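Long-range contact in poly-beta-1,6-N-acetyl-D-glucosamine export protein (Escherichia coli, PDB 4Y25), which exports the biofilm polysaccharide poly-beta-1,6-N-acetyl-D-glucosamine across the outer membrane, through a C-terminal beta-barrel porin domain: residues A[241-255]-A[272-284]. Sequence-based numbering, arbitrary orientation.
Sequences SWQKHYGTDVVTQLG and LRWEKRPYDGDRE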
ATOM      1  N   SER A 241      -7.335 -19.382  -0.849  1.00 94.92           N
ATOM      2  CA  SER A 241      -8.349 -18.342  -0.713  1.00 92.40           C
ATOM      3  C   SER A 241      -9.747 -18.933  -0.645  1.00 91.38           C
ATOM      4  O   SER A 241     -10.155 -19.686  -1.529  1.00 77.54           O
ATOM      5  CB  SER A 241      -8.275 -17.357  -1.877  1.00 91.72           C
ATOM      6  OG  SER A 241      -9.321 -16.405  -1.800  1.00101.69           O
ATOM      7  N   TRP A 242     -10.485 -18.577   0.400  1.00 93.53           N
ATOM      8  CA  TRP A 242     -11.861 -19.029   0.535  1.00 89.62           C
ATOM      9  C   TRP A 242     -12.849 -17.895   0.293  1.00 91.76           C
ATOM     10  O   TRP A 242     -12.652 -16.771   0.758  1.00101.58           O
ATOM     11  CB  TRP A 242     -12.100 -19.640   1.916  1.00 94.87           C
ATOM     12  CG  TRP A 242     -13.530 -20.036   2.151  1.00109.77           C
ATOM     13  CD1 TRP A 242     -14.118 -21.222   1.819  1.00110.11           C
ATOM     14  CD2 TRP A 242     -14.551 -19.242   2.770  1.00108.22           C
ATOM     15  NE1 TRP A 242     -15.440 -21.216   2.193  1.00 92.78           N
ATOM     16  CE2 TRP A 242     -15.731 -20.012   2.778  1.00 96.32           C
ATOM     17  CE3 TRP A 242     -14.580 -17.956   3.317  1.00105.48           C
ATOM     18  CZ2 TRP A 242     -16.925 -19.540   3.315  1.00100.54           C
ATOM     19  CZ3 TRP A 242     -15.769 -17.488   3.848  1.00106.75           C
ATOM     20  CH2 TRP A 242     -16.923 -18.279   3.846  1.00 93.98           C
ATOM     21  N   GLN A 243     -13.908 -18.203  -0.446  1.00 92.99           N
ATOM     22  CA  GLN A 243     -14.988 -17.260  -0.696  1.00 89.03           C
ATOM     23  C   GLN A 243     -16.327 -17.988  -0.605  1.00102.29           C
ATOM     24  O   GLN A 243     -16.545 -18.991  -1.287  1.00108.11           O
ATOM     25  CB  GLN A 243     -14.822 -16.596  -2.065  1.00 72.36           C
ATOM     26  CG  GLN A 243     -15.858 -15.526  -2.375  1.00 80.85           C
ATOM     27  CD  GLN A 243     -15.727 -14.980  -3.786  1.00 92.11           C
ATOM     28  OE1 GLN A 243     -14.799 -15.331  -4.516  1.00105.17           O
ATOM     29  NE2 GLN A 243     -16.660 -14.119  -4.176  1.00 78.47           N
ATOM     30  N   LYS A 244     -17.213 -17.483   0.247  1.00 91.90           N
ATOM     31  CA  LYS A 244     -18.514 -18.102   0.474  1.00107.80           C
ATOM     32  C   LYS A 244     -19.322 -18.108  -0.822  1.00119.97           C
ATOM     33  O   LYS A 244     -19.251 -17.155  -1.600  1.00119.97           O
ATOM     34  CB  LYS A 244     -19.243 -17.372   1.609  1.00110.85           C
ATOM     35  CG  LYS A 244     -20.735 -17.613   1.752  1.00125.05           C
ATOM     36  CD  LYS A 244     -21.173 -17.150   3.145  1.00125.68           C
ATOM     37  CE  LYS A 244     -22.606 -16.645   3.193  1.00114.69           C
ATOM     38  NZ  LYS A 244     -23.370 -16.978   1.971  1.00126.75           N
ATOM     39  N   HIS A 245     -20.053 -19.204  -1.042  1.00111.23           N
ATOM     40  CA  HIS A 245     -20.763 -19.502  -2.293  1.00104.68           C
ATOM     41  C   HIS A 245     -19.814 -19.894  -3.421  1.00108.92           C
ATOM     42  O   HIS A 245     -20.244 -20.050  -4.565  1.00121.57           O
ATOM     43  CB  HIS A 245     -21.632 -18.322  -2.750  1.00102.96           C
ATOM     44  CG  HIS A 245     -22.811 -18.061  -1.868  1.00118.57           C
ATOM     45  ND1 HIS A 245     -23.379 -19.033  -1.078  1.00139.18           N
ATOM     46  CD2 HIS A 245     -23.532 -16.933  -1.660  1.00120.77           C
ATOM     47  CE1 HIS A 245     -24.404 -18.518  -0.418  1.00148.33           C
ATOM     48  NE2 HIS A 245     -24.515 -17.247  -0.752  1.00141.55           N
ATOM     49  N   TYR A 246     -18.531 -20.059  -3.110  1.00107.18           N
ATOM     50  CA  TYR A 246     -17.555 -20.409  -4.140  1.00101.49           C
ATOM     51  C   TYR A 246     -16.467 -21.363  -3.651  1.00 87.87           C
ATOM     52  O   TYR A 246     -15.710 -21.908  -4.452  1.00 83.86           O
ATOM     53  CB  TYR A 246     -16.915 -19.144  -4.710  1.00 91.12           C
ATOM     54  CG  TYR A 246     -17.875 -18.302  -5.516  1.00 97.27           C
ATOM     55  CD1 TYR A 246     -18.156 -18.614  -6.838  1.00 95.47           C
ATOM     56  CD2 TYR A 246     -18.506 -17.199  -4.954  1.00108.23           C
ATOM     57  CE1 TYR A 246     -19.035 -17.851  -7.582  1.00110.90           C
ATOM     58  CE2 TYR A 246     -19.388 -16.428  -5.689  1.00116.77           C
ATOM     59  CZ  TYR A 246     -19.648 -16.759  -7.004  1.00116.73           C
ATOM     60  OH  TYR A 246     -20.525 -15.995  -7.744  1.00107.74           O
ATOM     61  N   GLY A 247     -16.389 -21.565  -2.343  1.00 86.99           N
ATOM     62  CA  GLY A 247     -15.441 -22.515  -1.789  1.00 82.45           C
ATOM     63  C   GLY A 247     -14.021 -21.991  -1.715  1.00 94.12           C
ATOM     64  O   GLY A 247     -13.792 -20.849  -1.322  1.00 95.06           O
ATOM     65  N   THR A 248     -13.064 -22.829  -2.100  1.00 98.86           N
ATOM     66  CA  THR A 248     -11.651 -22.504  -1.941  1.00 87.87           C
ATOM     67  C   THR A 248     -10.815 -22.950  -3.136  1.00 87.66           C
ATOM     68  O   THR A 248     -11.022 -24.033  -3.683  1.00 89.02           O
ATOM     69  CB  THR A 248     -11.076 -23.150  -0.650  1.00 79.94           C
ATOM     70  OG1 THR A 248     -11.649 -22.517   0.500  1.00 82.85           O
ATOM     71  CG2 THR A 248      -9.558 -23.010  -0.585  1.00 72.02           C
ATOM     72  N   ASP A 249      -9.883 -22.099  -3.550  1.00 90.84           N
ATOM     73  CA  ASP A 249      -8.845 -22.509  -4.482  1.00 96.58           C
ATOM     74  C   ASP A 249      -7.498 -21.965  -4.012  1.00102.99           C
ATOM     75  O   ASP A 249      -7.398 -21.364  -2.943  1.00103.66           O
ATOM     76  CB  ASP A 249      -9.157 -22.040  -5.905  1.00 89.14           C
ATOM     77  CG  ASP A 249      -8.675 -23.024  -6.958  1.00 94.03           C
ATOM     78  OD1 ASP A 249      -7.739 -23.800  -6.668  1.00102.77           O
ATOM     79  OD2 ASP A 249      -9.234 -23.028  -8.074  1.00110.47           O
ATOM     80  N   VAL A 250      -6.466 -22.178  -4.820  1.00103.92           N
ATOM     81  CA  VAL A 250      -5.098 -21.886  -4.414  1.00103.31           C
ATOM     82  C   VAL A 250      -4.681 -20.449  -4.753  1.00 93.28           C
ATOM     83  O   VAL A 250      -5.133 -19.870  -5.741  1.00 80.54           O
ATOM     84  CB  VAL A 250      -4.117 -22.895  -5.070  1.00102.33           C
ATOM     85  CG1 VAL A 250      -4.168 -22.787  -6.587  1.00 92.03           C
ATOM     86  CG2 VAL A 250      -2.694 -22.709  -4.554  1.00103.57           C
ATOM     87  N   VAL A 251      -3.835 -19.872  -3.905  1.00 72.17           N
ATOM     88  CA  VAL A 251      -3.251 -18.564  -4.164  1.00 68.02           C
ATOM     89  C   VAL A 251      -1.747 -18.694  -4.362  1.00 56.22           C
ATOM     90  O   VAL A 251      -1.053 -19.299  -3.546  1.00 70.42           O
ATOM     91  CB  VAL A 251      -3.524 -17.575  -3.014  1.00 75.58           C
ATOM     92  CG1 VAL A 251      -2.726 -16.288  -3.204  1.00 61.72           C
ATOM     93  CG2 VAL A 251      -4.999 -17.274  -2.925  1.00 65.71           C
ATOM     94  N   THR A 252      -1.246 -18.133  -5.453  1.00 63.45           N
ATOM     95  CA  THR A 252       0.186 -18.128  -5.701  1.00 81.30           C
ATOM     96  C   THR A 252       0.642 -16.719  -6.063  1.00 80.68           C
ATOM     97  O   THR A 252      -0.062 -15.984  -6.758  1.00 74.00           O
ATOM     98  CB  THR A 252       0.571 -19.118  -6.819  1.00 84.28           C
ATOM     99  OG1 THR A 252       1.988 -19.084  -7.024  1.00108.92           O
ATOM    100  CG2 THR A 252      -0.131 -18.763  -8.116  1.00 83.48           C
ATOM    101  N   GLN A 253       1.813 -16.330  -5.573  1.00 81.05           N
ATOM    102  CA  GLN A 253       2.319 -14.993  -5.852  1.00 83.80           C
ATOM    103  C   GLN A 253       3.840 -14.959  -5.939  1.00 76.06           C
ATOM    104  O   GLN A 253       4.540 -15.614  -5.165  1.00 73.73           O
ATOM    105  CB  GLN A 253       1.823 -14.007  -4.792  1.00 68.05           C
ATOM    106  CG  GLN A 253       2.165 -14.390  -3.366  1.00 89.98           C
ATOM    107  CD  GLN A 253       1.386 -13.579  -2.351  1.00 95.64           C
ATOM    108  OE1 GLN A 253       0.350 -12.994  -2.671  1.00 90.75           O
ATOM    109  NE2 GLN A 253       1.879 -13.543  -1.118  1.00 88.86           N
ATOM    110  N   LEU A 254       4.335 -14.191  -6.904  1.00 70.58           N
ATOM    111  CA  LEU A 254       5.766 -14.042  -7.128  1.00 67.53           C
ATOM    112  C   LEU A 254       6.114 -12.581  -7.342  1.00 77.12           C
ATOM    113  O   LEU A 254       5.341 -11.829  -7.936  1.00 87.23           O
ATOM    114  CB  LEU A 254       6.223 -14.862  -8.336  1.00 74.77           C
ATOM    115  CG  LEU A 254       6.169 -16.386  -8.231  1.00 93.19           C
ATOM    116  CD1 LEU A 254       6.254 -17.009  -9.616  1.00 82.95           C
ATOM    117  CD2 LEU A 254       7.290 -16.898  -7.343  1.00 86.55           C
ATOM    118  N   GLY A 255       7.282 -12.184  -6.857  1.00 73.69           N
ATOM    119  CA  GLY A 255       7.761 -10.835  -7.061  1.00 61.57           C
ATOM    120  C   GLY A 255       9.257 -10.814  -7.275  1.00 70.24           C
ATOM    121  O   GLY A 255       9.996 -11.582  -6.654  1.00 66.28           O
ATOM    122  N   LEU A 272       8.533  -6.233 -10.289  1.00 66.23           N
ATOM    123  CA  LEU A 272       7.615  -6.927 -11.180  1.00 73.92           C
ATOM    124  C   LEU A 272       6.822  -7.963 -10.391  1.00 63.22           C
ATOM    125  O   LEU A 272       7.405  -8.851  -9.771  1.00 71.00           O
ATOM    126  CB  LEU A 272       8.373  -7.593 -12.327  1.00 65.75           C
ATOM    127  CG  LEU A 272       7.548  -8.525 -13.213  1.00 83.35           C
ATOM    128  CD1 LEU A 272       6.417  -7.762 -13.879  1.00 86.10           C
ATOM    129  CD2 LEU A 272       8.433  -9.194 -14.248  1.00 92.62           C
ATOM    130  N   ARG A 273       5.498  -7.851 -10.406  1.00 69.55           N
ATOM    131  CA  ARG A 273       4.671  -8.730  -9.584  1.00 72.16           C
ATOM    132  C   ARG A 273       3.721  -9.597 -10.392  1.00 71.02           C
ATOM    133  O   ARG A 273       3.200  -9.187 -11.429  1.00 81.05           O
ATOM    134  CB  ARG A 273       3.868  -7.913  -8.571  1.00 58.98           C
ATOM    135  CG  ARG A 273       4.740  -7.198  -7.568  1.00 62.06           C
ATOM    136  CD  ARG A 273       4.074  -7.083  -6.211  1.00 70.83           C
ATOM    137  NE  ARG A 273       5.020  -6.569  -5.226  1.00 98.79           N
ATOM    138  CZ  ARG A 273       5.926  -7.318  -4.606  1.00 90.51           C
ATOM    139  NH1 ARG A 273       6.002  -8.619  -4.863  1.00 92.39           N
ATOM    140  NH2 ARG A 273       6.755  -6.770  -3.729  1.00 68.72           N
ATOM    141  N   TRP A 274       3.507 -10.808  -9.893  1.00 65.59           N
ATOM    142  CA  TRP A 274       2.549 -11.737 -10.469  1.00 68.62           C
ATOM    143  C   TRP A 274       1.736 -12.370  -9.346  1.00 77.00           C
ATOM    144  O   TRP A 274       2.270 -12.679  -8.279  1.00 68.27           O
ATOM    145  CB  TRP A 274       3.265 -12.809 -11.291  1.00 84.95           C
ATOM    146  CG  TRP A 274       2.348 -13.717 -12.058  1.00 99.17           C
ATOM    147  CD1 TRP A 274       1.653 -13.413 -13.193  1.00109.90           C
ATOM    148  CD2 TRP A 274       2.046 -15.084 -11.758  1.00 92.86           C
ATOM    149  NE1 TRP A 274       0.929 -14.502 -13.613  1.00108.94           N
ATOM    150  CE2 TRP A 274       1.155 -15.542 -12.750  1.00104.33           C
ATOM    151  CE3 TRP A 274       2.441 -15.965 -10.747  1.00 89.91           C
ATOM    152  CZ2 TRP A 274       0.651 -16.842 -12.759  1.00105.74           C
ATOM    153  CZ3 TRP A 274       1.939 -17.256 -10.758  1.00116.83           C
ATOM    154  CH2 TRP A 274       1.054 -17.681 -11.757  1.00124.89           C
ATOM    155  N   GLU A 275       0.439 -12.541  -9.574  1.00 88.92           N
ATOM    156  CA  GLU A 275      -0.401 -13.230  -8.604  1.00 97.07           C
ATOM    157  C   GLU A 275      -1.602 -13.870  -9.289  1.00 92.01           C
ATOM    158  O   GLU A 275      -2.125 -13.353 -10.278  1.00 98.89           O
ATOM    159  CB  GLU A 275      -0.857 -12.274  -7.497  1.00 87.76           C
ATOM    160  CG  GLU A 275      -2.207 -11.622  -7.727  1.00103.98           C
ATOM    161  CD  GLU A 275      -2.625 -10.736  -6.573  1.00125.96           C
ATOM    162  OE1 GLU A 275      -2.676 -11.233  -5.426  1.00117.19           O
ATOM    163  OE2 GLU A 275      -2.903  -9.542  -6.813  1.00136.75           O
ATOM    164  N   LYS A 276      -2.018 -15.012  -8.760  1.00 77.27           N
ATOM    165  CA  LYS A 276      -3.131 -15.754  -9.326  1.00 88.40           C
ATOM    166  C   LYS A 276      -4.002 -16.296  -8.201  1.00 85.02           C
ATOM    167  O   LYS A 276      -3.616 -17.225  -7.492  1.00 91.23           O
ATOM    168  CB  LYS A 276      -2.618 -16.887 -10.217  1.00100.17           C
ATOM    169  CG  LYS A 276      -3.675 -17.558 -11.079  1.00102.75           C
ATOM    170  CD  LYS A 276      -3.039 -18.636 -11.946  1.00106.88           C
ATOM    171  CE  LYS A 276      -4.021 -19.225 -12.941  1.00 95.62           C
ATOM    172  NZ  LYS A 276      -3.373 -20.289 -13.758  1.00100.75           N
ATOM    173  N   ARG A 277      -5.171 -15.690  -8.028  1.00 91.65           N
ATOM    174  CA  ARG A 277      -6.103 -16.106  -6.991  1.00101.67           C
ATOM    175  C   ARG A 277      -7.510 -16.208  -7.577  1.00 92.83           C
ATOM    176  O   ARG A 277      -7.782 -15.652  -8.641  1.00 75.29           O
ATOM    177  CB  ARG A 277      -6.065 -15.126  -5.811  1.00107.54           C
ATOM    178  CG  ARG A 277      -6.609 -13.743  -6.115  1.00 96.43           C
ATOM    179  CD  ARG A 277      -6.571 -12.847  -4.882  1.00109.05           C
ATOM    180  NE  ARG A 277      -7.221 -13.459  -3.725  1.00121.90           N
ATOM    181  CZ  ARG A 277      -8.505 -13.299  -3.413  1.00126.62           C
ATOM    182  NH1 ARG A 277      -9.287 -12.545  -4.174  1.00118.16           N
ATOM    183  NH2 ARG A 277      -9.007 -13.893  -2.339  1.00134.08           N
ATOM    184  N   PRO A 278      -8.405 -16.940  -6.900  1.00101.82           N
ATOM    185  CA  PRO A 278      -9.780 -17.054  -7.400  1.00 94.30           C
ATOM    186  C   PRO A 278     -10.644 -15.827  -7.114  1.00 85.53           C
ATOM    187  O   PRO A 278     -10.607 -15.285  -6.011  1.00 96.04           O
ATOM    188  CB  PRO A 278     -10.317 -18.276  -6.652  1.00 93.07           C
ATOM    189  CG  PRO A 278      -9.521 -18.320  -5.395  1.00 89.26           C
ATOM    190  CD  PRO A 278      -8.150 -17.857  -5.774  1.00 96.90           C
ATOM    191  N   TYR A 279     -11.405 -15.397  -8.117  1.00 93.48           N
ATOM    192  CA  TYR A 279     -12.428 -14.370  -7.943  1.00 88.94           C
ATOM    193  C   TYR A 279     -13.772 -14.910  -8.427  1.00102.23           C
ATOM    194  O   TYR A 279     -13.963 -15.107  -9.629  1.00 97.03           O
ATOM    195  CB  TYR A 279     -12.086 -13.095  -8.718  1.00 81.96           C
ATOM    196  CG  TYR A 279     -10.722 -12.499  -8.445  1.00 95.35           C
ATOM    197  CD1 TYR A 279     -10.528 -11.596  -7.402  1.00 87.28           C
ATOM    198  CD2 TYR A 279      -9.634 -12.813  -9.252  1.00 75.92           C
ATOM    199  CE1 TYR A 279      -9.284 -11.035  -7.165  1.00 82.37           C
ATOM    200  CE2 TYR A 279      -8.388 -12.258  -9.022  1.00 83.39           C
ATOM    201  CZ  TYR A 279      -8.218 -11.370  -7.979  1.00 96.05           C
ATOM    202  OH  TYR A 279      -6.974 -10.822  -7.753  1.00 94.58           O
ATOM    203  N   ASP A 280     -14.696 -15.139  -7.496  1.00111.35           N
ATOM    204  CA  ASP A 280     -16.014 -15.689  -7.819  1.00110.56           C
ATOM    205  C   ASP A 280     -15.925 -16.980  -8.630  1.00108.17           C
ATOM    206  O   ASP A 280     -16.617 -17.136  -9.636  1.00116.37           O
ATOM    207  CB  ASP A 280     -16.860 -14.667  -8.586  1.00107.72           C
ATOM    208  CG  ASP A 280     -17.370 -13.548  -7.705  1.00114.26           C
ATOM    209  OD1 ASP A 280     -17.377 -13.719  -6.467  1.00125.74           O
ATOM    210  OD2 ASP A 280     -17.775 -12.500  -8.251  1.00114.04           O
ATOM    211  N   GLY A 281     -15.074 -17.901  -8.195  1.00 92.49           N
ATOM    212  CA  GLY A 281     -14.955 -19.179  -8.869  1.00115.62           C
ATOM    213  C   GLY A 281     -13.526 -19.591  -9.155  1.00118.74           C
ATOM    214  O   GLY A 281     -12.793 -19.983  -8.247  1.00122.18           O
ATOM    215  N   ASP A 282     -13.129 -19.506 -10.420  1.00129.11           N
ATOM    216  CA  ASP A 282     -11.802 -19.956 -10.822  1.00145.00           C
ATOM    217  C   ASP A 282     -10.826 -18.784 -10.932  1.00126.16           C
ATOM    218  O   ASP A 282     -11.227 -17.624 -11.031  1.00114.77           O
ATOM    219  CB  ASP A 282     -11.876 -20.733 -12.143  1.00155.90           C
ATOM    220  CG  ASP A 282     -10.536 -21.321 -12.555  1.00151.99           C
ATOM    221  OD1 ASP A 282     -10.014 -22.190 -11.824  1.00145.52           O
ATOM    222  OD2 ASP A 282     -10.008 -20.916 -13.612  1.00147.69           O
ATOM    223  N   ARG A 283      -9.541 -19.115 -10.918  1.00112.14           N
ATOM    224  CA  ARG A 283      -8.461 -18.153 -10.767  1.00102.46           C
ATOM    225  C   ARG A 283      -8.141 -17.342 -12.022  1.00103.49           C
ATOM    226  O   ARG A 283      -8.005 -17.891 -13.116  1.00104.53           O
ATOM    227  CB  ARG A 283      -7.207 -18.896 -10.308  1.00 96.00           C
ATOM    228  CG  ARG A 283      -7.484 -19.918  -9.218  1.00 77.89           C
ATOM    229  CD  ARG A 283      -6.429 -21.007  -9.185  1.00 98.07           C
ATOM    230  NE  ARG A 283      -5.117 -20.494  -8.807  1.00110.48           N
ATOM    231  CZ  ARG A 283      -3.991 -20.779  -9.452  1.00117.84           C
ATOM    232  NH1 ARG A 283      -4.014 -21.576 -10.512  1.00131.51           N
ATOM    233  NH2 ARG A 283      -2.842 -20.270  -9.036  1.00106.84           N
ATOM    234  N   GLU A 284      -8.024 -16.030 -11.848  1.00 98.32           N
ATOM    235  CA  GLU A 284      -7.457 -15.162 -12.873  1.00109.12           C
ATOM    236  C   GLU A 284      -6.091 -14.665 -12.407  1.00 98.27           C
ATOM    237  O   GLU A 284      -5.788 -14.697 -11.213  1.00 86.57           O
ATOM    238  CB  GLU A 284      -8.386 -13.983 -13.181  1.00105.68           C
ATOM    239  CG  GLU A 284      -9.454 -14.269 -14.238  1.00119.75           C
ATOM    240  CD  GLU A 284      -8.907 -14.300 -15.663  1.00138.26           C
ATOM    241  OE1 GLU A 284      -7.681 -14.456 -15.846  1.00126.19           O
ATOM    242  OE2 GLU A 284      -9.714 -14.161 -16.608  1.00148.81           O
TER
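Gln-243 OE1 accepts the backbone N-H of Asp-280 at 3.0 Å, with the donor tilted slightly from the carbonyl plane. The same oxygen takes a weak hydrogen bond from Tyr-204 OH. Gln-243 CG lies anti to the backbone N (chi1 -176°) and the chain stays extended beyond it, which carries the amide across to the 279-282 turn. Its NE2 faces Asp-280 OD1, but that distance is too short to be reliable. Tyr-246 flanks the same turn. Asp-280 CA lies over its ring face, 3.7 Å from the centroid, in a CH-pi contact. A classic beta bulge, with Tyr-246 and Gly-247 set opposite Gln-243, brings the chain from strand 228-243 into strand 247-262.

Farther along, Arg-283 reaches over strand 247-262. Its NE donates to Val-250 O at 3.1 Å, from above the carbonyl plane. A bend at chi3 (66°) turns the guanidinium so that Val-250 CG1 lies over one face and Lys-276 CD over the opposite one, both toward the rim. Thr-252 CG2 meets its edge. Pro-278 CG packs on Asp-249 CB at 3.8 Å. Beside Pro-278, Ser-241 OG and Arg-277 NH2 share Asp-211: OG is hydrogen-bonded to OD1, and NH2 forms a salt bridge with OD2.

From Thr-252 onward the strands pair as a regular antiparallel hairpin. Thr-252/Lys-276 and Leu-254/Trp-274 are hydrogen-bonded pairs. Leu-254 CD1 lies alongside Trp-274 CE3 at 4.1 Å, and Thr-252 CG2 approaches the same ring obliquely. Gln-253 and Glu-275 form a non-hydrogen-bonded pair on the other face.

The contact thus joins neighbouring strands of the 16-stranded barrel. Its surface Leu-254 and Trp-274 are consistent with a lipid-facing side, interrupted toward the turn by Lys-276 and Arg-283. Arg-273 and Glu-275, beside Gln-253, probably face the barrel interior.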